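Long-range contacts in CELL WALL surface anchor family protein (Streptococcus pneumoniae, PDB 2Y1V), which forms the backbone of the pneumococcal pilus as its major pilin, the subunit that polymerises into a fibre on the bacterial surface: residues 6-11 against 147-152; 22-27 against 43-48; 315-320 against 373-378; 109-114 against 140-145. All coordinates share one frame; numbering follows the deposited sequence.

Overall arrangement
Interactions 1, 2 and 4 belong to the N-terminal part of this elongated pilin, whereas interaction 3 lies in a more central domain, its centre about 52 Å from that of interaction 1. Interactions 1 and 4 are strand pairings built on backbone hydrogen bonds, each partly buried, with polar residues on one face and apolar ones on the other. They touch, since 138-142 leads into 149-167 and Thr6 bonds to the turn between them. Interaction 2 shares a sheet with interaction 1 but has a smaller share of buried residues, setting a short helix on strand 45-47 through a few side chains. Interaction 3 is the buried one, purely apolar packing between two sheets.

Interaction 1 (6-11 against 147-152); sequences TTSVTV and VVDAHV
The parallel pairing of strands 8-16 and 149-167 starts with Ser8 beside Asp149 and runs through Thr10 and His151 to Val11 and Val152. Ala150 bridges two residues of its neighbour, as a parallel strand requires: its N gives a hydrogen bond to Ser8 O (2.8 Å), and its O receives Thr10 N (2.9 Å) from above the carbonyl plane. Val152 N then bonds to Thr10 O. A water also donates to Ala150 O and meets both Ser8 OG (3.0 Å) and Thr10 OG1 (2.6 Å), tying two small hydroxyls to the backbone. Thr10 turns OG1 toward this water by setting it beside its own backbone N (chi1 -60°), while its CB lies 3.7 Å from His151 CD2, the two side chains running alongside.

This is the one parallel pair in a mixed sheet, and its other face is apolar. There Val11 CG2 meets Val152 CG2 at 3.9 Å, and beta-branched Val9 and Val11 pack on Trp55 and Phe53 of the four-stranded sheet opposite. Where the strands begin, Val148 O accepts Ser8 N (3.2 Å), plus a weak bond from Thr7 N; just ahead of them, Thr6 OG1 donates to Val147 O (2.7 Å).

Interaction 2 (22-27 against 43-48); sequences DKIANE and ANAKEI
Ile24 of helix 22-28 rests on Asn44 and Ala45, at the start of strand 45-47. The helix belongs to the connection between two antiparallel neighbours in one sheet, strands 8-16 and 45-47, and the contact folds that connection back against the strands it joins.

The apolar part is a single branch of one side chain. Ile24 sets CG1 anti to its own carbonyl carbon (chi1 -71°) and continues extended (chi2 178°), which carries CD1 outward to within 3.5 Å of Ala45 CB; CG1 follows at 3.8 Å from the same methyl. Alanine suits this position because its one methyl carbon lets the isoleucine come close to the strand. Ile24 also packs on Leu14 and Ala16 of strand 8-16, which places it in the angle between the helix and the sheet.

The second part is amide against hydrocarbon. Asn44 crosses Ile24 at about a right angle and brings ND2 to 3.3 Å from Ile24 CG1, with the aliphatic chain of Lys23 on the helix passing obliquely, its CD 3.9 Å from the same nitrogen. Neither carbon can accept a hydrogen bond. Instead ND2 gives one to Asp20 O, just ahead of the helix, and this side-chain bond suits asparagine to a junction of helix, connection and strand. Separately, the backbone Asn44 O bonds to Thr17 OG1.

Charged groups contribute little across the contact. Glu27 points toward the turn before the strand, but its OE2 stops 4.4 Å from Ala43 N.

Interaction 3 (315-320 against 373-378); sequences GDLTLT and YKFVER
Phe375 projects from strand 373-377 toward Leu317 and Leu319 of strand 317-325, in the core of a Cna-B-like beta sandwich. The two strands lie in different sheets, with their axes 9.0 Å apart and their directions differing by 27°, and side chains fill the space between. From CB, the Phe375 chain leaves with CG beside its own backbone N (chi1 -77°) and sends one side of the ring across. CD2 comes within 3.8 Å of Leu319 CB. The next atom, CE2, is met from two directions: Leu319 CB lies over the ring face at 3.6 Å, a CH-pi contact, while Leu317 CD2 abuts the ring edge near its plane, also at 3.6 Å. CZ, at the tip, remains 4.0 Å from Leu319 CB. Leu341 and Val353, from the sheet of Phe375, pack on the phenyl ring as well.

Leu317 uses its other branch on the preceding inward residue, CD1 reaching Tyr373 CB at 3.8 Å. Tyr373 is buried too, and its OH is hydrogen-bonded to Asp368 N. No hydrogen bond links the segments. Their attraction therefore rests on dispersion and the burial of hydrocarbon: leucine methyls and a phenyl ring, having no polar atoms, fill the interior without needing a hydrogen-bond partner.

Interaction 4 (109-114 against 140-145); sequences AKYKIY and IELPLN
Tyr111 and Leu142 both set CG beside their own backbone N (chi1 -61° and -65°), which brings Tyr111 CE2 to 3.8 Å from Leu142 CD1, the side chains crossing at about a right angle. They belong to antiparallel strands 109-115 and 138-142, the latter an outermost strand of a four-stranded sheet. Further along the same buried face, Ile140 places CG1 between its backbone N and carbonyl carbon (chi1 58°) and meets Ile113 CD1 with its own CD1 at 3.7 Å. Bulky apolar residues suit this face: Trp55, from the next strand of the same sheet, packs on Ile113 and Ile140, and Val152 of the other sheet meets Ile140. The tyrosine's polar end is satisfied by Pro107 O.

Two hydrogen-bonded pairs join the backbones. Tyr111 N gives to Ile140 O from well above the carbonyl plane, and Ile140 N returns a bond to Tyr111 O, both at 3.0 Å. Leu142 N reaches Ala109 O nearly head-on at 2.9 Å, while the return bond from Ala109 N to Leu142 O is longer, 3.3 Å. A cis peptide then leads into Pro143.

Between the two hydrogen-bonded pairs, on the other, exposed face, Lys110 and Glu141 form a non-hydrogen-bonded pair, long charged chains suited to solvent. Their CG atoms touch at 3.7 Å, but Lys110 NZ stays 5.3 Å from Glu141 OE1.

Interaction 1 (6-11 against 147-152)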
# COMPACT_ATOMS: atom_id res chain seq x y z
N THR A 6 -41.86 35.73 -9.67
CA THR A 6 -40.47 35.31 -9.82
C THR A 6 -40.43 33.94 -10.46
O THR A 6 -40.54 32.93 -9.77
CB THR A 6 -39.72 35.27 -8.48
OG1 THR A 6 -39.68 36.58 -7.89
CG2 THR A 6 -38.29 34.78 -8.70
N THR A 7 -40.27 33.89 -11.78
CA THR A 7 -40.44 32.65 -12.53
C THR A 7 -39.18 31.81 -12.69
O THR A 7 -39.25 30.67 -13.16
CB THR A 7 -41.07 32.89 -13.91
OG1 THR A 7 -40.17 33.65 -14.74
CG2 THR A 7 -42.39 33.62 -13.76
N SER A 8 -38.03 32.37 -12.31
CA SER A 8 -36.81 31.57 -12.29
C SER A 8 -35.78 32.13 -11.32
O SER A 8 -35.71 33.33 -11.10
CB SER A 8 -36.19 31.48 -13.67
OG SER A 8 -35.17 32.45 -13.78
N VAL A 9 -34.97 31.22 -10.78
CA VAL A 9 -33.88 31.53 -9.87
C VAL A 9 -32.63 30.81 -10.34
O VAL A 9 -32.66 29.62 -10.63
CB VAL A 9 -34.23 31.09 -8.44
CG1 VAL A 9 -33.04 31.26 -7.52
CG2 VAL A 9 -35.44 31.86 -7.91
N THR A 10 -31.52 31.52 -10.45
CA THR A 10 -30.30 30.87 -10.87
C THR A 10 -29.27 30.93 -9.75
O THR A 10 -28.99 32.01 -9.20
CB THR A 10 -29.74 31.45 -12.18
OG1 THR A 10 -30.71 31.29 -13.22
CG2 THR A 10 -28.47 30.74 -12.58
N VAL A 11 -28.73 29.77 -9.40
CA VAL A 11 -27.72 29.70 -8.35
C VAL A 11 -26.34 29.71 -8.98
O VAL A 11 -26.03 28.87 -9.82
CB VAL A 11 -27.88 28.44 -7.53
CG1 VAL A 11 -26.89 28.44 -6.38
CG2 VAL A 11 -29.29 28.33 -7.01
N VAL A 147 -38.25 41.19 -8.82
CA VAL A 147 -37.54 40.43 -9.84
C VAL A 147 -38.36 39.25 -10.35
O VAL A 147 -39.07 38.60 -9.58
CB VAL A 147 -36.17 39.93 -9.29
CG1 VAL A 147 -35.28 39.44 -10.42
CG2 VAL A 147 -35.46 41.06 -8.49
N VAL A 148 -38.28 39.00 -11.66
CA VAL A 148 -38.90 37.83 -12.29
C VAL A 148 -37.88 36.72 -12.52
O VAL A 148 -38.21 35.54 -12.46
CB VAL A 148 -39.56 38.17 -13.66
CG1 VAL A 148 -40.55 39.32 -13.52
CG2 VAL A 148 -38.51 38.52 -14.70
N ASP A 149 -36.64 37.12 -12.82
CA ASP A 149 -35.54 36.18 -13.04
C ASP A 149 -34.40 36.52 -12.07
O ASP A 149 -33.60 37.41 -12.33
CB ASP A 149 -35.03 36.26 -14.49
CG ASP A 149 -36.10 35.83 -15.50
OD1 ASP A 149 -37.27 35.66 -15.12
OD2 ASP A 149 -35.76 35.68 -16.69
N ALA A 150 -34.34 35.79 -10.95
CA ALA A 150 -33.39 36.12 -9.91
C ALA A 150 -32.09 35.34 -10.04
O ALA A 150 -32.00 34.32 -10.74
CB ALA A 150 -34.01 35.90 -8.54
N HIS A 151 -31.07 35.85 -9.36
CA HIS A 151 -29.75 35.26 -9.37
C HIS A 151 -29.18 35.41 -7.96
O HIS A 151 -29.29 36.49 -7.36
CB HIS A 151 -28.86 35.98 -10.39
CG HIS A 151 -29.33 35.84 -11.81
ND1 HIS A 151 -30.36 36.59 -12.34
CD2 HIS A 151 -28.89 35.04 -12.81
CE1 HIS A 151 -30.54 36.26 -13.61
NE2 HIS A 151 -29.66 35.32 -13.92
N VAL A 152 -28.60 34.33 -7.44
CA VAL A 152 -28.08 34.28 -6.06
C VAL A 152 -26.62 33.78 -6.02
O VAL A 152 -26.19 33.07 -6.92
CB VAL A 152 -28.96 33.37 -5.19
CG1 VAL A 152 -30.28 34.04 -4.94
CG2 VAL A 152 -29.17 32.01 -5.87
O HOH W 1 -32.35 33.25 -13.00

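Interaction 2 (22-27 against 43-48)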
# COMPACT_ATOMS: atom_id res chain seq x y z
N ASP A 22 -16.00 36.43 3.19
CA ASP A 22 -16.47 37.72 3.68
C ASP A 22 -16.18 38.81 2.66
O ASP A 22 -17.04 39.65 2.39
CB ASP A 22 -15.86 38.04 5.05
CG ASP A 22 -16.42 37.17 6.17
OD1 ASP A 22 -17.58 36.73 6.04
OD2 ASP A 22 -15.71 36.91 7.17
N LYS A 23 -14.99 38.79 2.06
CA LYS A 23 -14.63 39.79 1.04
C LYS A 23 -15.50 39.68 -0.20
O LYS A 23 -15.77 40.68 -0.87
CB LYS A 23 -13.15 39.66 0.64
CG LYS A 23 -12.71 40.65 -0.45
CD LYS A 23 -11.33 40.31 -1.01
CE LYS A 23 -10.74 41.48 -1.78
NZ LYS A 23 -10.21 42.57 -0.89
N ILE A 24 -15.92 38.46 -0.53
CA ILE A 24 -16.83 38.28 -1.65
C ILE A 24 -18.13 38.99 -1.31
O ILE A 24 -18.68 39.74 -2.13
CB ILE A 24 -17.12 36.80 -1.94
CG1 ILE A 24 -15.89 36.13 -2.54
CG2 ILE A 24 -18.28 36.69 -2.90
CD1 ILE A 24 -16.08 34.66 -2.80
N ALA A 25 -18.62 38.75 -0.10
CA ALA A 25 -19.84 39.40 0.36
C ALA A 25 -19.68 40.92 0.37
O ALA A 25 -20.61 41.64 0.02
CB ALA A 25 -20.24 38.88 1.73
N ASN A 26 -18.50 41.39 0.77
CA ASN A 26 -18.21 42.83 0.82
C ASN A 26 -17.78 43.38 -0.54
O ASN A 26 -16.82 44.14 -0.65
CB ASN A 26 -17.14 43.16 1.88
CG ASN A 26 -17.42 42.52 3.23
OD1 ASN A 26 -18.55 42.13 3.53
ND2 ASN A 26 -16.39 42.40 4.05
N GLU A 27 -18.48 42.95 -1.58
CA GLU A 27 -18.33 43.51 -2.91
C GLU A 27 -19.68 43.34 -3.55
O GLU A 27 -20.03 44.08 -4.48
CB GLU A 27 -17.27 42.77 -3.73
CG GLU A 27 -15.85 43.33 -3.59
CD GLU A 27 -15.07 43.28 -4.90
OE1 GLU A 27 -15.56 43.83 -5.91
OE2 GLU A 27 -13.95 42.71 -4.92
N ALA A 43 -12.48 39.95 -8.03
CA ALA A 43 -11.27 39.30 -8.55
C ALA A 43 -10.95 38.06 -7.72
O ALA A 43 -10.14 37.23 -8.10
CB ALA A 43 -10.09 40.27 -8.55
N ASN A 44 -11.63 37.96 -6.59
CA ASN A 44 -11.34 36.95 -5.59
C ASN A 44 -12.20 35.69 -5.73
O ASN A 44 -11.93 34.66 -5.11
CB ASN A 44 -11.55 37.58 -4.21
CG ASN A 44 -11.78 36.55 -3.13
OD1 ASN A 44 -11.13 35.50 -3.11
ND2 ASN A 44 -12.71 36.85 -2.21
N ALA A 45 -13.26 35.77 -6.53
CA ALA A 45 -14.22 34.68 -6.60
C ALA A 45 -14.27 34.08 -7.99
O ALA A 45 -14.00 34.76 -8.97
CB ALA A 45 -15.59 35.16 -6.18
N LYS A 46 -14.62 32.80 -8.06
CA LYS A 46 -14.74 32.12 -9.33
C LYS A 46 -16.02 31.27 -9.34
O LYS A 46 -16.41 30.72 -8.31
CB LYS A 46 -13.51 31.24 -9.58
CG LYS A 46 -13.38 30.74 -11.01
CD LYS A 46 -12.23 29.75 -11.13
CE LYS A 46 -12.50 28.74 -12.25
NZ LYS A 46 -13.81 28.04 -12.06
N GLU A 47 -16.67 31.18 -10.49
CA GLU A 47 -17.88 30.38 -10.57
C GLU A 47 -17.60 28.96 -11.05
O GLU A 47 -17.01 28.75 -12.11
CB GLU A 47 -18.92 31.05 -11.47
CG GLU A 47 -20.24 30.29 -11.52
CD GLU A 47 -21.31 31.04 -12.26
OE1 GLU A 47 -21.00 32.15 -12.74
OE2 GLU A 47 -22.45 30.53 -12.36
N ILE A 48 -18.06 27.99 -10.27
CA ILE A 48 -17.80 26.58 -10.53
C ILE A 48 -19.07 25.76 -10.81
O ILE A 48 -20.13 26.00 -10.24
CB ILE A 48 -17.08 25.92 -9.35
CG1 ILE A 48 -17.90 26.09 -8.06
CG2 ILE A 48 -15.70 26.53 -9.17
CD1 ILE A 48 -17.27 25.40 -6.87

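Interaction 3 (315-320 against 373-378)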
# COMPACT_ATOMS: atom_id res chain seq x y z
N GLY A 315 5.57 -16.47 -16.81
CA GLY A 315 6.02 -15.09 -16.67
C GLY A 315 5.00 -14.12 -17.22
O GLY A 315 5.35 -13.02 -17.66
N ASP A 316 3.74 -14.54 -17.20
CA ASP A 316 2.60 -13.80 -17.76
C ASP A 316 1.72 -13.27 -16.63
O ASP A 316 1.48 -13.97 -15.64
CB ASP A 316 1.76 -14.72 -18.64
CG ASP A 316 2.40 -15.01 -20.00
OD1 ASP A 316 3.03 -14.11 -20.60
OD2 ASP A 316 2.26 -16.16 -20.49
N LEU A 317 1.25 -12.03 -16.78
CA LEU A 317 0.41 -11.35 -15.80
C LEU A 317 -0.62 -10.51 -16.54
O LEU A 317 -0.26 -9.70 -17.39
CB LEU A 317 1.27 -10.42 -14.95
CG LEU A 317 0.82 -9.98 -13.56
CD1 LEU A 317 1.85 -9.00 -13.03
CD2 LEU A 317 -0.55 -9.36 -13.56
N THR A 318 -1.88 -10.69 -16.18
CA THR A 318 -2.99 -10.09 -16.90
C THR A 318 -3.80 -9.17 -16.02
O THR A 318 -4.18 -9.53 -14.90
CB THR A 318 -3.93 -11.19 -17.46
OG1 THR A 318 -3.23 -11.96 -18.44
CG2 THR A 318 -5.16 -10.57 -18.11
N LEU A 319 -4.08 -7.98 -16.54
CA LEU A 319 -4.97 -7.01 -15.90
C LEU A 319 -6.30 -7.07 -16.58
O LEU A 319 -6.36 -7.18 -17.80
CB LEU A 319 -4.45 -5.58 -16.06
CG LEU A 319 -5.44 -4.44 -15.74
CD1 LEU A 319 -5.59 -4.34 -14.26
CD2 LEU A 319 -4.91 -3.12 -16.31
N THR A 320 -7.36 -6.96 -15.80
CA THR A 320 -8.70 -7.00 -16.34
C THR A 320 -9.54 -5.94 -15.65
O THR A 320 -9.62 -5.92 -14.43
CB THR A 320 -9.34 -8.37 -16.12
OG1 THR A 320 -8.41 -9.38 -16.56
CG2 THR A 320 -10.64 -8.49 -16.90
N TYR A 373 4.20 -7.82 -8.49
CA TYR A 373 3.99 -6.60 -9.28
C TYR A 373 2.61 -6.01 -8.98
O TYR A 373 1.74 -6.65 -8.38
CB TYR A 373 4.06 -6.89 -10.81
CG TYR A 373 5.35 -7.48 -11.34
CD1 TYR A 373 5.58 -8.85 -11.29
CD2 TYR A 373 6.33 -6.67 -11.92
CE1 TYR A 373 6.75 -9.41 -11.78
CE2 TYR A 373 7.52 -7.22 -12.41
CZ TYR A 373 7.73 -8.60 -12.34
OH TYR A 373 8.89 -9.18 -12.83
N LYS A 374 2.40 -4.79 -9.44
CA LYS A 374 1.11 -4.12 -9.28
C LYS A 374 0.87 -3.17 -10.43
O LYS A 374 1.80 -2.55 -10.94
CB LYS A 374 1.03 -3.39 -7.94
CG LYS A 374 2.26 -2.53 -7.61
CD LYS A 374 2.17 -1.92 -6.19
CE LYS A 374 3.41 -1.08 -5.86
NZ LYS A 374 3.21 -0.26 -4.67
N PHE A 375 -0.37 -3.12 -10.89
CA PHE A 375 -0.78 -2.16 -11.88
C PHE A 375 -1.38 -1.03 -11.09
O PHE A 375 -2.35 -1.21 -10.37
CB PHE A 375 -1.86 -2.75 -12.80
CG PHE A 375 -1.35 -3.71 -13.85
CD1 PHE A 375 -0.72 -3.24 -14.99
CD2 PHE A 375 -1.56 -5.07 -13.72
CE1 PHE A 375 -0.28 -4.13 -15.98
CE2 PHE A 375 -1.12 -5.97 -14.68
CZ PHE A 375 -0.49 -5.50 -15.82
N VAL A 376 -0.77 0.15 -11.19
CA VAL A 376 -1.25 1.28 -10.45
C VAL A 376 -1.98 2.17 -11.42
O VAL A 376 -1.37 2.81 -12.28
CB VAL A 376 -0.07 2.04 -9.77
CG1 VAL A 376 -0.56 3.30 -9.06
CG2 VAL A 376 0.64 1.12 -8.81
N GLU A 377 -3.29 2.21 -11.30
CA GLU A 377 -4.09 3.02 -12.17
C GLU A 377 -3.76 4.51 -12.05
O GLU A 377 -3.71 5.07 -10.94
CB GLU A 377 -5.57 2.80 -11.90
CG GLU A 377 -6.46 3.65 -12.79
CD GLU A 377 -7.93 3.38 -12.59
OE1 GLU A 377 -8.32 2.20 -12.62
OE2 GLU A 377 -8.69 4.36 -12.42
N ARG A 378 -3.49 5.13 -13.20
CA ARG A 378 -3.41 6.58 -13.28
C ARG A 378 -4.80 7.20 -13.17
O ARG A 378 -5.73 6.81 -13.86
CB ARG A 378 -2.74 7.03 -14.58
CG ARG A 378 -1.24 6.83 -14.58
CD ARG A 378 -0.57 7.57 -15.74
NE ARG A 378 0.80 7.08 -15.94
CZ ARG A 378 1.51 7.27 -17.05
NH1 ARG A 378 1.00 7.94 -18.08
NH2 ARG A 378 2.73 6.78 -17.13

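Interaction 4 (109-114 against 140-145)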
# COMPACT_ATOMS: atom_id res chain seq x y z
N ALA A 109 -43.93 32.19 -0.62
CA ALA A 109 -43.45 31.63 0.64
C ALA A 109 -41.98 31.93 0.81
O ALA A 109 -41.37 32.57 -0.03
CB ALA A 109 -43.70 30.14 0.67
N LYS A 110 -41.42 31.47 1.93
CA LYS A 110 -39.97 31.49 2.15
C LYS A 110 -39.45 30.10 1.83
O LYS A 110 -40.08 29.10 2.16
CB LYS A 110 -39.65 31.83 3.62
CG LYS A 110 -40.32 33.08 4.13
CD LYS A 110 -40.00 33.32 5.60
CE LYS A 110 -40.65 34.60 6.11
NZ LYS A 110 -40.14 35.03 7.47
N TYR A 111 -38.30 30.05 1.14
CA TYR A 111 -37.69 28.78 0.79
C TYR A 111 -36.21 28.77 1.10
O TYR A 111 -35.54 29.82 1.14
CB TYR A 111 -37.84 28.48 -0.69
CG TYR A 111 -39.26 28.35 -1.17
CD1 TYR A 111 -39.94 27.14 -1.10
CD2 TYR A 111 -39.92 29.45 -1.70
CE1 TYR A 111 -41.26 27.02 -1.56
CE2 TYR A 111 -41.23 29.34 -2.15
CZ TYR A 111 -41.88 28.13 -2.08
OH TYR A 111 -43.17 28.05 -2.52
N LYS A 112 -35.68 27.56 1.28
CA LYS A 112 -34.26 27.41 1.40
C LYS A 112 -33.69 26.57 0.26
O LYS A 112 -34.34 25.63 -0.22
CB LYS A 112 -33.93 26.78 2.75
CG LYS A 112 -34.49 27.57 3.92
CD LYS A 112 -34.12 26.96 5.21
CE LYS A 112 -34.47 27.91 6.35
NZ LYS A 112 -34.27 27.24 7.65
N ILE A 113 -32.49 26.92 -0.19
CA ILE A 113 -31.73 26.07 -1.07
C ILE A 113 -30.43 25.64 -0.40
O ILE A 113 -29.63 26.47 0.05
CB ILE A 113 -31.42 26.75 -2.43
CG1 ILE A 113 -32.58 27.64 -2.86
CG2 ILE A 113 -31.15 25.68 -3.48
CD1 ILE A 113 -32.23 28.62 -3.95
N TYR A 114 -30.22 24.33 -0.35
CA TYR A 114 -29.03 23.77 0.27
C TYR A 114 -28.02 23.25 -0.74
O TYR A 114 -28.38 22.87 -1.86
CB TYR A 114 -29.41 22.61 1.18
CG TYR A 114 -30.06 23.06 2.46
CD1 TYR A 114 -31.40 23.41 2.50
CD2 TYR A 114 -29.32 23.12 3.65
CE1 TYR A 114 -31.99 23.82 3.66
CE2 TYR A 114 -29.91 23.53 4.82
CZ TYR A 114 -31.24 23.88 4.82
OH TYR A 114 -31.84 24.29 5.98
N ILE A 140 -34.38 32.50 0.26
CA ILE A 140 -35.03 33.37 -0.71
C ILE A 140 -36.54 33.27 -0.56
O ILE A 140 -37.12 32.18 -0.67
CB ILE A 140 -34.68 32.97 -2.15
CG1 ILE A 140 -35.09 31.53 -2.41
CG2 ILE A 140 -33.20 33.13 -2.43
CD1 ILE A 140 -34.93 31.13 -3.86
N GLU A 141 -37.17 34.42 -0.32
CA GLU A 141 -38.63 34.47 -0.25
C GLU A 141 -39.18 34.91 -1.61
O GLU A 141 -38.65 35.85 -2.22
CB GLU A 141 -39.08 35.41 0.87
CG GLU A 141 -40.56 35.32 1.18
CD GLU A 141 -41.03 36.45 2.09
OE1 GLU A 141 -40.18 37.18 2.64
OE2 GLU A 141 -42.26 36.60 2.27
N LEU A 142 -40.22 34.23 -2.08
CA LEU A 142 -40.82 34.52 -3.39
C LEU A 142 -42.20 35.17 -3.24
O LEU A 142 -42.98 34.79 -2.37
CB LEU A 142 -40.96 33.24 -4.23
CG LEU A 142 -39.73 32.46 -4.70
CD1 LEU A 142 -40.13 31.12 -5.27
CD2 LEU A 142 -38.95 33.25 -5.75
N PRO A 143 -42.51 36.14 -4.12
CA PRO A 143 -41.59 36.59 -5.18
C PRO A 143 -40.41 37.40 -4.63
O PRO A 143 -40.51 38.03 -3.57
CB PRO A 143 -42.48 37.46 -6.07
CG PRO A 143 -43.65 37.85 -5.22
CD PRO A 143 -43.84 36.77 -4.20
N LEU A 144 -39.29 37.37 -5.34
CA LEU A 144 -38.15 38.18 -4.98
C LEU A 144 -38.48 39.62 -5.31
O LEU A 144 -38.23 40.10 -6.42
CB LEU A 144 -36.91 37.74 -5.75
CG LEU A 144 -35.63 38.41 -5.26
CD1 LEU A 144 -35.57 38.41 -3.73
CD2 LEU A 144 -34.43 37.73 -5.86
N ASN A 145 -39.07 40.31 -4.33
CA ASN A 145 -39.57 41.65 -4.55
C ASN A 145 -40.04 41.80 -5.98
O ASN A 145 -41.07 41.28 -6.40
CB ASN A 145 -38.47 42.69 -4.33
CG ASN A 145 -37.82 42.59 -2.96
OD1 ASN A 145 -38.49 42.48 -1.93
ND2 ASN A 145 -36.50 42.63 -2.94